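Local coordinates for protein protease Do-like 8, chloroplastic (Arabidopsis thaliana, PDB 4IC6) that probably acts as a serine endopeptidase of the HtrA (Deg) type in the chloroplast, with a trypsin-like protease domain joined to a PDZ domain, at residues 42-46 and 159-164; 78-82 and 218-222; 141-145 and 212-216; 262-266 and 321-326; 313-317 and 328-332. The protein carries 1 engineered substitution. One frame throughout, in Å; residues are numbered along the deposited sequence.

Interaction 1. Residues 42-46 and 159-164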
# COMPACT_ATOMS: atom_id res chain seq x y z
N VAL A 42 -35.52 -7.17 -8.93
CA VAL A 42 -34.10 -6.87 -8.95
C VAL A 42 -33.41 -7.79 -9.96
O VAL A 42 -33.30 -9.00 -9.74
CB VAL A 42 -33.48 -7.00 -7.56
CG1 VAL A 42 -32.02 -6.56 -7.61
CG2 VAL A 42 -34.24 -6.13 -6.55
N VAL A 43 -32.99 -7.21 -11.07
CA VAL A 43 -32.42 -7.99 -12.17
C VAL A 43 -30.90 -8.00 -12.10
O VAL A 43 -30.30 -7.22 -11.36
CB VAL A 43 -32.86 -7.48 -13.56
CG1 VAL A 43 -34.37 -7.50 -13.69
CG2 VAL A 43 -32.31 -6.08 -13.83
N ASN A 44 -30.30 -8.89 -12.87
CA ASN A 44 -28.85 -8.92 -13.04
C ASN A 44 -28.46 -8.40 -14.43
O ASN A 44 -29.06 -8.77 -15.44
CB ASN A 44 -28.32 -10.35 -12.83
CG ASN A 44 -26.92 -10.53 -13.35
OD1 ASN A 44 -25.95 -10.06 -12.75
ND2 ASN A 44 -26.80 -11.22 -14.48
N ILE A 45 -27.44 -7.53 -14.47
CA ILE A 45 -26.96 -6.97 -15.72
C ILE A 45 -25.47 -7.25 -15.91
O ILE A 45 -24.64 -6.86 -15.08
CB ILE A 45 -27.17 -5.43 -15.76
CG1 ILE A 45 -28.65 -5.08 -15.59
CG2 ILE A 45 -26.60 -4.84 -17.05
CD1 ILE A 45 -28.93 -3.61 -15.30
N PHE A 46 -25.14 -7.94 -17.00
CA PHE A 46 -23.76 -8.09 -17.45
C PHE A 46 -23.50 -7.20 -18.66
O PHE A 46 -24.21 -7.28 -19.66
CB PHE A 46 -23.44 -9.56 -17.78
CG PHE A 46 -23.33 -10.45 -16.57
CD1 PHE A 46 -22.34 -10.25 -15.62
CD2 PHE A 46 -24.22 -11.50 -16.37
CE1 PHE A 46 -22.23 -11.07 -14.50
CE2 PHE A 46 -24.12 -12.33 -15.26
CZ PHE A 46 -23.13 -12.11 -14.33
N ILE A 159 -30.72 -4.39 -1.90
CA ILE A 159 -30.84 -5.70 -2.55
C ILE A 159 -30.00 -5.69 -3.82
O ILE A 159 -29.94 -4.68 -4.53
CB ILE A 159 -32.33 -6.04 -2.84
CG1 ILE A 159 -33.15 -5.99 -1.55
CG2 ILE A 159 -32.47 -7.40 -3.53
CD1 ILE A 159 -34.58 -6.46 -1.68
N GLY A 160 -29.33 -6.80 -4.10
CA GLY A 160 -28.59 -6.97 -5.33
C GLY A 160 -28.88 -8.30 -6.00
O GLY A 160 -29.37 -9.24 -5.38
N ASN A 161 -28.58 -8.37 -7.29
CA ASN A 161 -28.61 -9.63 -8.03
C ASN A 161 -27.36 -9.55 -8.89
O ASN A 161 -27.44 -9.23 -10.08
CB ASN A 161 -29.88 -9.71 -8.86
CG ASN A 161 -29.94 -10.95 -9.75
OD1 ASN A 161 -29.03 -11.79 -9.76
ND2 ASN A 161 -31.03 -11.06 -10.51
N PRO A 162 -26.19 -9.76 -8.27
CA PRO A 162 -24.94 -9.38 -8.94
C PRO A 162 -24.47 -10.36 -10.00
O PRO A 162 -23.73 -9.94 -10.90
CB PRO A 162 -23.93 -9.34 -7.78
CG PRO A 162 -24.51 -10.31 -6.74
CD PRO A 162 -26.00 -10.14 -6.86
N PHE A 163 -24.87 -11.63 -9.92
CA PHE A 163 -24.38 -12.62 -10.89
C PHE A 163 -25.47 -13.37 -11.65
O PHE A 163 -25.18 -14.20 -12.52
CB PHE A 163 -23.41 -13.59 -10.23
CG PHE A 163 -22.29 -12.90 -9.49
CD1 PHE A 163 -21.39 -12.09 -10.18
CD2 PHE A 163 -22.15 -13.04 -8.12
CE1 PHE A 163 -20.36 -11.45 -9.51
CE2 PHE A 163 -21.11 -12.41 -7.45
CZ PHE A 163 -20.22 -11.61 -8.15
N GLY A 164 -26.73 -13.09 -11.34
CA GLY A 164 -27.81 -13.68 -12.09
C GLY A 164 -28.17 -15.08 -11.64
O GLY A 164 -28.90 -15.78 -12.35

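Interaction 2. Residues 78-82 and 218-222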
# COMPACT_ATOMS: atom_id res chain seq x y z
N ILE A 78 -35.62 -1.11 -17.77
CA ILE A 78 -34.75 -1.52 -16.68
C ILE A 78 -33.91 -0.33 -16.25
O ILE A 78 -33.33 0.34 -17.09
CB ILE A 78 -33.77 -2.63 -17.13
CG1 ILE A 78 -34.52 -3.83 -17.69
CG2 ILE A 78 -32.85 -3.03 -15.97
CD1 ILE A 78 -35.57 -4.38 -16.75
N VAL A 79 -33.84 -0.07 -14.94
CA VAL A 79 -33.04 1.04 -14.44
C VAL A 79 -31.81 0.53 -13.69
O VAL A 79 -31.91 -0.42 -12.90
CB VAL A 79 -33.86 1.96 -13.52
CG1 VAL A 79 -32.97 3.03 -12.85
CG2 VAL A 79 -34.97 2.62 -14.30
N THR A 80 -30.66 1.15 -13.95
CA THR A 80 -29.40 0.76 -13.28
C THR A 80 -28.46 1.96 -13.20
O THR A 80 -28.80 3.06 -13.65
CB THR A 80 -28.71 -0.39 -14.05
OG1 THR A 80 -27.66 -0.96 -13.26
CG2 THR A 80 -28.14 0.13 -15.38
N ASN A 81 -27.27 1.76 -12.63
CA ASN A 81 -26.24 2.79 -12.71
C ASN A 81 -25.63 2.86 -14.11
O ASN A 81 -25.49 1.84 -14.81
CB ASN A 81 -25.09 2.52 -11.73
CG ASN A 81 -25.48 2.78 -10.29
OD1 ASN A 81 -25.27 1.92 -9.43
ND2 ASN A 81 -26.03 3.95 -10.01
N TYR A 82 -25.27 4.07 -14.51
CA TYR A 82 -24.47 4.31 -15.69
C TYR A 82 -23.22 3.43 -15.55
O TYR A 82 -22.81 2.76 -16.49
CB TYR A 82 -24.10 5.80 -15.75
CG TYR A 82 -23.30 6.25 -16.97
CD1 TYR A 82 -23.87 7.08 -17.93
CD2 TYR A 82 -21.96 5.91 -17.11
CE1 TYR A 82 -23.14 7.51 -19.03
CE2 TYR A 82 -21.23 6.34 -18.21
CZ TYR A 82 -21.82 7.14 -19.17
OH TYR A 82 -21.10 7.56 -20.26
N ILE A 218 -31.24 4.16 -5.59
CA ILE A 218 -30.45 3.14 -6.28
C ILE A 218 -29.04 3.05 -5.66
O ILE A 218 -28.27 4.02 -5.72
CB ILE A 218 -30.27 3.47 -7.76
CG1 ILE A 218 -31.63 3.46 -8.48
CG2 ILE A 218 -29.31 2.46 -8.43
CD1 ILE A 218 -32.23 2.08 -8.68
N ASN A 219 -28.72 1.89 -5.08
CA ASN A 219 -27.39 1.62 -4.53
C ASN A 219 -26.29 2.00 -5.52
O ASN A 219 -26.25 1.49 -6.66
CB ASN A 219 -27.24 0.13 -4.14
CG ASN A 219 -28.42 -0.40 -3.36
OD1 ASN A 219 -28.99 0.30 -2.54
ND2 ASN A 219 -28.81 -1.65 -3.63
N THR A 220 -25.36 2.85 -5.09
CA THR A 220 -24.39 3.38 -6.03
C THR A 220 -22.95 3.24 -5.56
O THR A 220 -22.56 3.78 -4.52
CB THR A 220 -24.74 4.84 -6.39
OG1 THR A 220 -26.07 4.86 -6.94
CG2 THR A 220 -23.74 5.42 -7.37
N ALA A 221 -22.14 2.54 -6.37
CA ALA A 221 -20.75 2.30 -6.03
C ALA A 221 -19.98 3.63 -6.04
O ALA A 221 -20.22 4.49 -6.88
CB ALA A 221 -20.12 1.33 -7.01
N ILE A 222 -19.05 3.79 -5.10
CA ILE A 222 -18.27 5.03 -5.00
C ILE A 222 -16.77 4.75 -4.93
O ILE A 222 -16.35 3.61 -4.74
CB ILE A 222 -18.61 5.83 -3.73
CG1 ILE A 222 -18.37 4.97 -2.50
CG2 ILE A 222 -20.05 6.35 -3.76
CD1 ILE A 222 -18.21 5.78 -1.21
O HOH W 1 -22.81 1.63 -9.24

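Interaction 3. Residues 141-145 and 212-216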
# COMPACT_ATOMS: atom_id res chain seq x y z
N PRO A 141 -42.62 -4.77 -11.72
CA PRO A 141 -42.02 -3.45 -11.52
C PRO A 141 -41.81 -3.13 -10.04
O PRO A 141 -42.65 -3.43 -9.19
CB PRO A 141 -43.06 -2.50 -12.12
CG PRO A 141 -43.74 -3.33 -13.17
CD PRO A 141 -43.82 -4.71 -12.57
N ILE A 142 -40.67 -2.53 -9.74
CA ILE A 142 -40.38 -2.09 -8.39
C ILE A 142 -41.42 -1.04 -8.00
O ILE A 142 -41.90 -0.30 -8.85
CB ILE A 142 -38.97 -1.46 -8.35
CG1 ILE A 142 -38.42 -1.49 -6.93
CG2 ILE A 142 -38.99 -0.05 -8.95
CD1 ILE A 142 -38.07 -2.89 -6.47
N LYS A 143 -41.78 -1.00 -6.72
CA LYS A 143 -42.65 0.06 -6.21
C LYS A 143 -41.80 1.23 -5.72
O LYS A 143 -40.87 1.05 -4.94
CB LYS A 143 -43.51 -0.45 -5.05
CG LYS A 143 -44.52 0.55 -4.52
CD LYS A 143 -45.75 -0.15 -3.97
CE LYS A 143 -46.81 0.83 -3.47
NZ LYS A 143 -46.49 1.41 -2.13
N VAL A 144 -42.13 2.44 -6.17
CA VAL A 144 -41.29 3.60 -5.89
C VAL A 144 -41.94 4.54 -4.88
O VAL A 144 -43.12 4.86 -5.00
CB VAL A 144 -40.97 4.38 -7.17
CG1 VAL A 144 -40.04 5.54 -6.85
CG2 VAL A 144 -40.35 3.45 -8.22
N GLY A 145 -41.16 4.97 -3.89
CA GLY A 145 -41.63 5.85 -2.85
C GLY A 145 -41.06 7.25 -2.96
O GLY A 145 -40.39 7.58 -3.94
N LYS A 212 -41.22 -0.22 4.11
CA LYS A 212 -42.47 -0.61 3.45
C LYS A 212 -42.18 -1.27 2.11
O LYS A 212 -43.08 -1.67 1.39
CB LYS A 212 -43.39 0.59 3.27
CG LYS A 212 -44.43 0.72 4.36
CD LYS A 212 -44.05 1.78 5.38
CE LYS A 212 -44.33 3.18 4.85
NZ LYS A 212 -43.32 4.15 5.36
N GLY A 213 -40.90 -1.36 1.77
CA GLY A 213 -40.49 -1.98 0.53
C GLY A 213 -40.59 -1.07 -0.67
O GLY A 213 -40.52 -1.54 -1.80
N ASN A 214 -40.78 0.23 -0.44
CA ASN A 214 -40.73 1.18 -1.54
C ASN A 214 -39.31 1.52 -1.92
O ASN A 214 -38.43 1.67 -1.05
CB ASN A 214 -41.45 2.48 -1.17
CG ASN A 214 -42.92 2.27 -0.93
OD1 ASN A 214 -43.56 1.43 -1.55
ND2 ASN A 214 -43.47 3.04 0.01
N LEU A 215 -39.08 1.68 -3.21
CA LEU A 215 -37.77 2.14 -3.65
C LEU A 215 -37.53 3.58 -3.19
O LEU A 215 -38.29 4.49 -3.53
CB LEU A 215 -37.64 2.06 -5.16
CG LEU A 215 -36.21 2.32 -5.61
CD1 LEU A 215 -35.79 1.25 -6.57
CD2 LEU A 215 -36.08 3.69 -6.23
N ILE A 216 -36.46 3.78 -2.42
CA ILE A 216 -36.08 5.12 -2.00
C ILE A 216 -34.76 5.56 -2.64
O ILE A 216 -34.39 6.72 -2.57
CB ILE A 216 -36.01 5.26 -0.46
CG1 ILE A 216 -35.17 4.12 0.12
CG2 ILE A 216 -37.43 5.25 0.10
CD1 ILE A 216 -34.67 4.37 1.52
O HOH W 2 -40.83 -2.53 -4.54

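Interaction 4. Residues 262-266 and 321-326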
# COMPACT_ATOMS: atom_id res chain seq x y z
N GLU A 262 -17.50 26.61 -11.04
CA GLU A 262 -17.21 25.61 -10.03
C GLU A 262 -17.75 26.09 -8.69
O GLU A 262 -17.42 27.18 -8.23
CB GLU A 262 -15.70 25.36 -9.93
CG GLU A 262 -15.33 23.98 -9.38
CD GLU A 262 -14.09 23.99 -8.49
OE1 GLU A 262 -13.19 24.84 -8.71
OE2 GLU A 262 -14.01 23.15 -7.56
N LEU A 263 -18.61 25.28 -8.07
CA LEU A 263 -19.20 25.62 -6.78
C LEU A 263 -18.59 24.74 -5.69
O LEU A 263 -18.28 23.56 -5.93
CB LEU A 263 -20.72 25.45 -6.82
CG LEU A 263 -21.45 26.34 -7.85
CD1 LEU A 263 -22.88 25.88 -8.05
CD2 LEU A 263 -21.42 27.79 -7.44
N ALA A 264 -18.41 25.31 -4.50
CA ALA A 264 -17.80 24.58 -3.39
C ALA A 264 -18.73 23.50 -2.88
O ALA A 264 -19.92 23.73 -2.68
CB ALA A 264 -17.43 25.55 -2.25
N PRO A 265 -18.19 22.31 -2.63
CA PRO A 265 -18.97 21.28 -1.95
C PRO A 265 -19.40 21.82 -0.57
O PRO A 265 -18.69 22.67 -0.02
CB PRO A 265 -17.97 20.13 -1.80
CG PRO A 265 -16.97 20.34 -2.89
CD PRO A 265 -16.87 21.82 -3.07
N ASP A 266 -20.54 21.37 -0.05
CA ASP A 266 -21.07 21.89 1.21
C ASP A 266 -20.07 21.86 2.37
O ASP A 266 -19.99 22.80 3.16
CB ASP A 266 -22.33 21.13 1.61
CG ASP A 266 -23.59 21.76 1.06
OD1 ASP A 266 -23.52 22.39 -0.01
OD2 ASP A 266 -24.65 21.62 1.71
N ASN A 321 -27.97 25.92 -0.55
CA ASN A 321 -26.65 25.35 -0.80
C ASN A 321 -26.47 25.00 -2.27
O ASN A 321 -27.32 25.29 -3.10
CB ASN A 321 -26.46 24.10 0.04
CG ASN A 321 -27.58 23.11 -0.14
OD1 ASN A 321 -28.03 22.86 -1.26
ND2 ASN A 321 -28.07 22.55 0.97
N LYS A 322 -25.36 24.33 -2.56
CA LYS A 322 -25.01 23.96 -3.93
C LYS A 322 -26.03 23.04 -4.59
O LYS A 322 -26.41 23.25 -5.75
CB LYS A 322 -23.64 23.29 -3.92
CG LYS A 322 -23.29 22.61 -5.21
CD LYS A 322 -21.83 22.22 -5.19
CE LYS A 322 -21.47 21.43 -6.42
NZ LYS A 322 -20.02 21.12 -6.45
N ALA A 323 -26.44 22.01 -3.85
CA ALA A 323 -27.37 20.99 -4.35
C ALA A 323 -28.66 21.64 -4.77
O ALA A 323 -29.24 21.30 -5.81
CB ALA A 323 -27.62 19.93 -3.27
N GLU A 324 -29.12 22.58 -3.95
CA GLU A 324 -30.35 23.29 -4.22
C GLU A 324 -30.26 24.19 -5.44
O GLU A 324 -31.20 24.27 -6.22
CB GLU A 324 -30.81 24.07 -2.99
CG GLU A 324 -31.30 23.17 -1.87
CD GLU A 324 -32.44 22.28 -2.32
OE1 GLU A 324 -33.37 22.80 -2.98
OE2 GLU A 324 -32.41 21.06 -2.04
N LEU A 325 -29.13 24.88 -5.60
CA LEU A 325 -28.94 25.71 -6.79
C LEU A 325 -29.07 24.83 -8.05
O LEU A 325 -29.83 25.15 -8.98
CB LEU A 325 -27.57 26.42 -6.76
CG LEU A 325 -27.17 27.23 -8.00
CD1 LEU A 325 -28.13 28.39 -8.28
CD2 LEU A 325 -25.76 27.77 -7.83
N MET A 326 -28.34 23.72 -8.07
CA MET A 326 -28.42 22.81 -9.21
C MET A 326 -29.86 22.36 -9.45
O MET A 326 -30.36 22.44 -10.57
CB MET A 326 -27.53 21.59 -8.97
CG MET A 326 -26.09 21.94 -8.64
SD MET A 326 -25.39 23.06 -9.86
CE MET A 326 -24.91 21.92 -11.15
O HOH W 3 -19.62 22.71 -9.29
O HOH W 4 -26.62 22.54 3.36
O HOH W 5 -24.54 19.99 -2.18

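Interaction 5. Residues 313-317 and 328-332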
# COMPACT_ATOMS: atom_id res chain seq x y z
N ALA A 313 -29.93 33.46 -4.10
CA ALA A 313 -31.22 33.42 -4.75
C ALA A 313 -31.10 33.39 -6.28
O ALA A 313 -30.28 34.09 -6.86
CB ALA A 313 -32.05 34.63 -4.32
N VAL A 314 -31.93 32.58 -6.92
CA VAL A 314 -32.08 32.65 -8.37
C VAL A 314 -33.39 33.36 -8.71
O VAL A 314 -34.47 32.80 -8.51
CB VAL A 314 -32.05 31.26 -9.03
CG1 VAL A 314 -32.35 31.37 -10.53
CG2 VAL A 314 -30.71 30.60 -8.80
N ASP A 315 -33.28 34.57 -9.25
CA ASP A 315 -34.46 35.39 -9.44
C ASP A 315 -34.98 35.72 -8.04
O ASP A 315 -34.36 36.50 -7.30
CB ASP A 315 -35.53 34.65 -10.25
CG ASP A 315 -35.16 34.49 -11.72
OD1 ASP A 315 -34.37 35.32 -12.21
OD2 ASP A 315 -35.65 33.54 -12.38
N ASP A 316 -36.10 35.10 -7.66
CA ASP A 316 -36.69 35.32 -6.35
C ASP A 316 -36.33 34.20 -5.37
O ASP A 316 -35.97 34.45 -4.22
CB ASP A 316 -38.20 35.48 -6.47
N LYS A 317 -36.42 32.96 -5.85
CA LYS A 317 -36.34 31.76 -5.01
C LYS A 317 -34.99 31.53 -4.33
O LYS A 317 -33.96 31.43 -5.00
CB LYS A 317 -36.73 30.52 -5.83
CG LYS A 317 -36.06 30.42 -7.19
CD LYS A 317 -36.75 29.42 -8.11
CE LYS A 317 -37.73 30.10 -9.05
NZ LYS A 317 -38.26 29.15 -10.07
N ILE A 328 -32.60 23.80 -8.60
CA ILE A 328 -33.41 24.92 -9.07
C ILE A 328 -33.16 25.21 -10.54
O ILE A 328 -34.10 25.42 -11.32
CB ILE A 328 -33.13 26.20 -8.25
CG1 ILE A 328 -33.76 26.09 -6.86
CG2 ILE A 328 -33.66 27.42 -8.96
CD1 ILE A 328 -33.14 27.00 -5.81
N LEU A 329 -31.89 25.21 -10.93
CA LEU A 329 -31.52 25.51 -12.31
C LEU A 329 -32.05 24.46 -13.27
O LEU A 329 -32.45 24.79 -14.39
CB LEU A 329 -30.00 25.64 -12.44
CG LEU A 329 -29.45 26.87 -11.72
CD1 LEU A 329 -27.94 26.94 -11.81
CD2 LEU A 329 -30.08 28.13 -12.29
N ASP A 330 -32.06 23.20 -12.84
CA ASP A 330 -32.50 22.09 -13.68
C ASP A 330 -33.95 22.22 -14.16
O ASP A 330 -34.39 21.46 -15.03
CB ASP A 330 -32.28 20.76 -12.98
N GLU A 331 -34.70 23.17 -13.60
CA GLU A 331 -36.10 23.37 -13.98
C GLU A 331 -36.28 24.53 -14.96
O GLU A 331 -37.36 24.71 -15.54
CB GLU A 331 -36.99 23.54 -12.75
CG GLU A 331 -37.40 22.22 -12.08
CD GLU A 331 -38.65 21.59 -12.71
OE1 GLU A 331 -39.74 22.20 -12.61
OE2 GLU A 331 -38.54 20.50 -13.31
N TYR A 332 -35.22 25.31 -15.15
CA TYR A 332 -35.20 26.33 -16.19
C TYR A 332 -34.86 25.73 -17.56
O TYR A 332 -34.51 24.55 -17.66
CB TYR A 332 -34.16 27.40 -15.85
CG TYR A 332 -34.61 28.41 -14.82
CD1 TYR A 332 -35.27 29.56 -15.20
CD2 TYR A 332 -34.35 28.21 -13.47
CE1 TYR A 332 -35.67 30.50 -14.27
CE2 TYR A 332 -34.76 29.15 -12.52
CZ TYR A 332 -35.42 30.28 -12.93
OH TYR A 332 -35.82 31.22 -12.01

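Interaction 1. Residues 42-46 and 159-164
The Phe46 ring meets the loop after Gly160 mainly at its edge. Phe163 O lies near the ring plane, 3.4 Å from Phe46 CZ. The amide end of Asn44 lies over one face of the same ring, offset toward the rim. The Phe163 ring takes Phe46 CZ at its own edge, while Pro162 CB sits 4.0 Å above its plane, over the centre. The two phenylalanines therefore do not stack face to face.

Asn161 makes the clear polar link. Its ND2 donates to Val42 O at 3.2 Å with an N-H...O angle of 162°, and the acceptor lies close to the amide plane. The side chain takes this course because CG is anti to the backbone N (chi1 175°), which turns the amide toward the strand. The stronger partner of this ND2 is Gln111 OE1, outside the two segments, and His167 also bonds Val42 O. Gly164 N gives Asn161 OD1 a weak bond, at 3.1 Å, within the same loop. A bent CA-H...O contact joins Asn44 CA to Asn161 O, 3.3 Å apart.

The other end of the contact is apolar. Val42 CG2 touches Ile159 CG2 at 3.7 Å, and Val42 CG1 rests on the backbone of Gly160.

Strand 42-47 belongs to the first barrel of the chymotrypsin-like fold and strand 155-160 to the second, so the contact lies where the barrels meet. Strands 77-80 and 98-105 pack on Val43. Strand 207-210 packs on Ile159, and a second subunit places Pro267 on Phe163.

Interaction 2. Residues 78-82 and 218-222
A short chain of hydrogen bonds runs between Asn81 and the end of strand 215-219. Asn81 ND2 donates to Thr220 OG1 at 3.2 Å, with an N-H...O angle of 158° and the hydroxyl tilted slightly from the amide plane. Thr220 OG1 donates in turn to Ile218 O, 2.7 Å away. With chi1 at -58°, this hydroxyl stands beside its own backbone N and can bend back to that carbonyl, which it approaches from above the carbonyl plane. The stronger partner of Asn81 ND2 is the backbone oxygen of Asp126.

One water adds a bridge. It donates to Asn81 OD1 and accepts from Ala221 N at 3.1 Å.

One close polar pair is not a bond. Asn81 OD1 and Asn219 O, both acceptors, stand 3.0 Å apart.

The apolar part is small. Val79 CG1 reaches Ile218 CD1 at 4.3 Å, and Ile218 CG2 lies 3.9 Å from Asn81 ND2. Helix 238-251 packs against both Val79 and Ile218.

The contact crosses from the first barrel of the protease domain to the second, beside the predicted charge relay residues. Asp126 touches Asn81 and Thr220, while Ala221 lies near Ala204, the engineered position of the third member. Residues 220-222 probably correspond to the segment that lines the substrate cleft in chymotrypsin-like proteases.

With two acceptors on ND2 and a water proton on OD1, the Asn81 amide has a defined orientation. Its bonds to the backbone O of Asp126 and to Thr220 make it a second-shell residue, consistent with a part in placing the acid of the triad.

Interaction 3. Residues 141-145 and 212-216
Lys143 O receives Leu215 N at 2.6 Å, with an almost straight N-H...O angle of 175° and the donor in the carbonyl plane. Asn214 CA makes a CA-H...O contact with the same oxygen. Together with Gly145 N, which donates to Leu215 O at 2.9 Å, the pair makes a single beta bridge between Val144 and Leu215. Its bonds follow the parallel pattern. The bridge ties the linker between the two barrels of the protease fold to strand 215-219 of the second barrel.

A water extends the backbone link. It accepts from Lys143 N and donates to Gly213 O, 2.9 Å away.

Side chains meet around the bridge. Leu215 CD1 packs on Ile142 CG1 at 3.8 Å, the two side chains crossing at about a right angle. Val70 of the first barrel touches both residues, which places this part at the seam between barrels. Helix 238-251 packs on Val144. Asn214 CB lies 3.7 Å from Gly145 N.

Lys143 and Asn214 run side by side and point the same way. The lysine is bent at its last torsion (chi4 -78°), which brings NZ back to donate to Asn214 OD1 at 3.0 Å, while its CG lies 3.2 Å from that same oxygen.

Interaction 4. Residues 262-266 and 321-326
In the PDZ domain, Leu263 on the short strand 262-263 meets Lys322 and Leu325 at the start of helix 322-329. PDZ domains bind peptides between a strand and a helix arranged in this way, so the contact probably lies by that groove.

Toward Leu325 and Met326, Leu263 presents its CD1 methyl. It stands 3.5 Å from Leu325 CD2, tighter than usual, the two leucine side chains crossing at about a right angle. Met326 SD approaches the same methyl at 4.2 Å. Leu325 also packs on Ala278 and Ile311 of the sheet.

Lys322 is extended and reaches across to Leu263. All its torsions are near 180°, and its CD passes 3.8 Å from Leu263 CB. The ammonium group then donates to Leu263 O at 3.0 Å, coming from above the carbonyl plane. A water that accepts from Leu263 N also takes a weak bond from Lys322 NZ.

Asn321 is the N-cap of the helix. Its OD1 accepts from Glu324 N at 2.9 Å, nearly along the C=O axis. CG can reach back to that N-H because it sits between the backbone N and the carbonyl carbon (chi1 53°).

Asp266 starts helix 266-271 and touches Asn321 CB, its carboxylate turned 57° from the asparagine amide plane. Phe165 of a third subunit packs on it. One water joins both, donating to Asp266 OD2 at 2.7 Å and accepting from Asn321 ND2 at 2.8 Å.

Interaction 5. Residues 313-317 and 328-332
A type II' turn from Val314 to Lys317 lies against a type I turn from Leu329 to Tyr332, beside the last part of helix 322-329 of the PDZ domain. The first turn is the tight turn of a beta hairpin joining strands 310-314 and 317-318. Val314 N donates to Lys317 O at 3.0 Å, while the return bond from Lys317 N to Val314 O is weak. Asp315 takes the positive phi of the turn (65°) and extends its carboxylate toward Tyr332.

Val314 supplies the apolar centre. Its CG1 lies 3.8 Å from Tyr332 CE2, oblique to the ring. CG2 of the same valine meets Leu329 CD2 at 4.3 Å. Its CB lies 4.2 Å from Ile328 CG2. Val338 of strand 337-344 packs on Val314, Asp315 and Tyr332, and Leu355 packs on Leu329 and Tyr332.

Lys317 slides past Ile328 in the opposite direction, its CD 3.8 Å from Ile328 CG2. A bend at chi3 (97°) carries the rest of the chain toward the tyrosine hydroxyl, and Lys317 CE comes within 3.7 Å of Tyr332 OH.

Asp315 and Tyr332 approach from opposite directions, the carboxylate and ring planes being 68° apart. Thr339 N holds Asp315 OD1. The other carboxylate oxygen, Asp315 OD2, lies at the ring edge and is modelled as accepting from Tyr332 OH at a very short, doubtful 2.4 Å.

In the fold
Interactions 1, 2 and 3 belong to the protease domain, and 4 and 5 to the PDZ domain. Interactions 1 and 2 join the two barrels at neighbouring places, with centres about 11 Å apart, and touch through Ile45 and Thr80. Interaction 2 is the one beside the predicted charge relay residues. In interaction 1, the Pro162 side chain is about 8 Å from that of engineered Ala204. Interaction 3, away from these sites, shares strand 215-219 with interaction 2. Interactions 4 and 5 use opposite ends of helix 322-329 and touch where Leu325 CD1 meets Val314 CG2 at 3.4 Å. The centres of interactions 2 and 4 are about 22 Å apart.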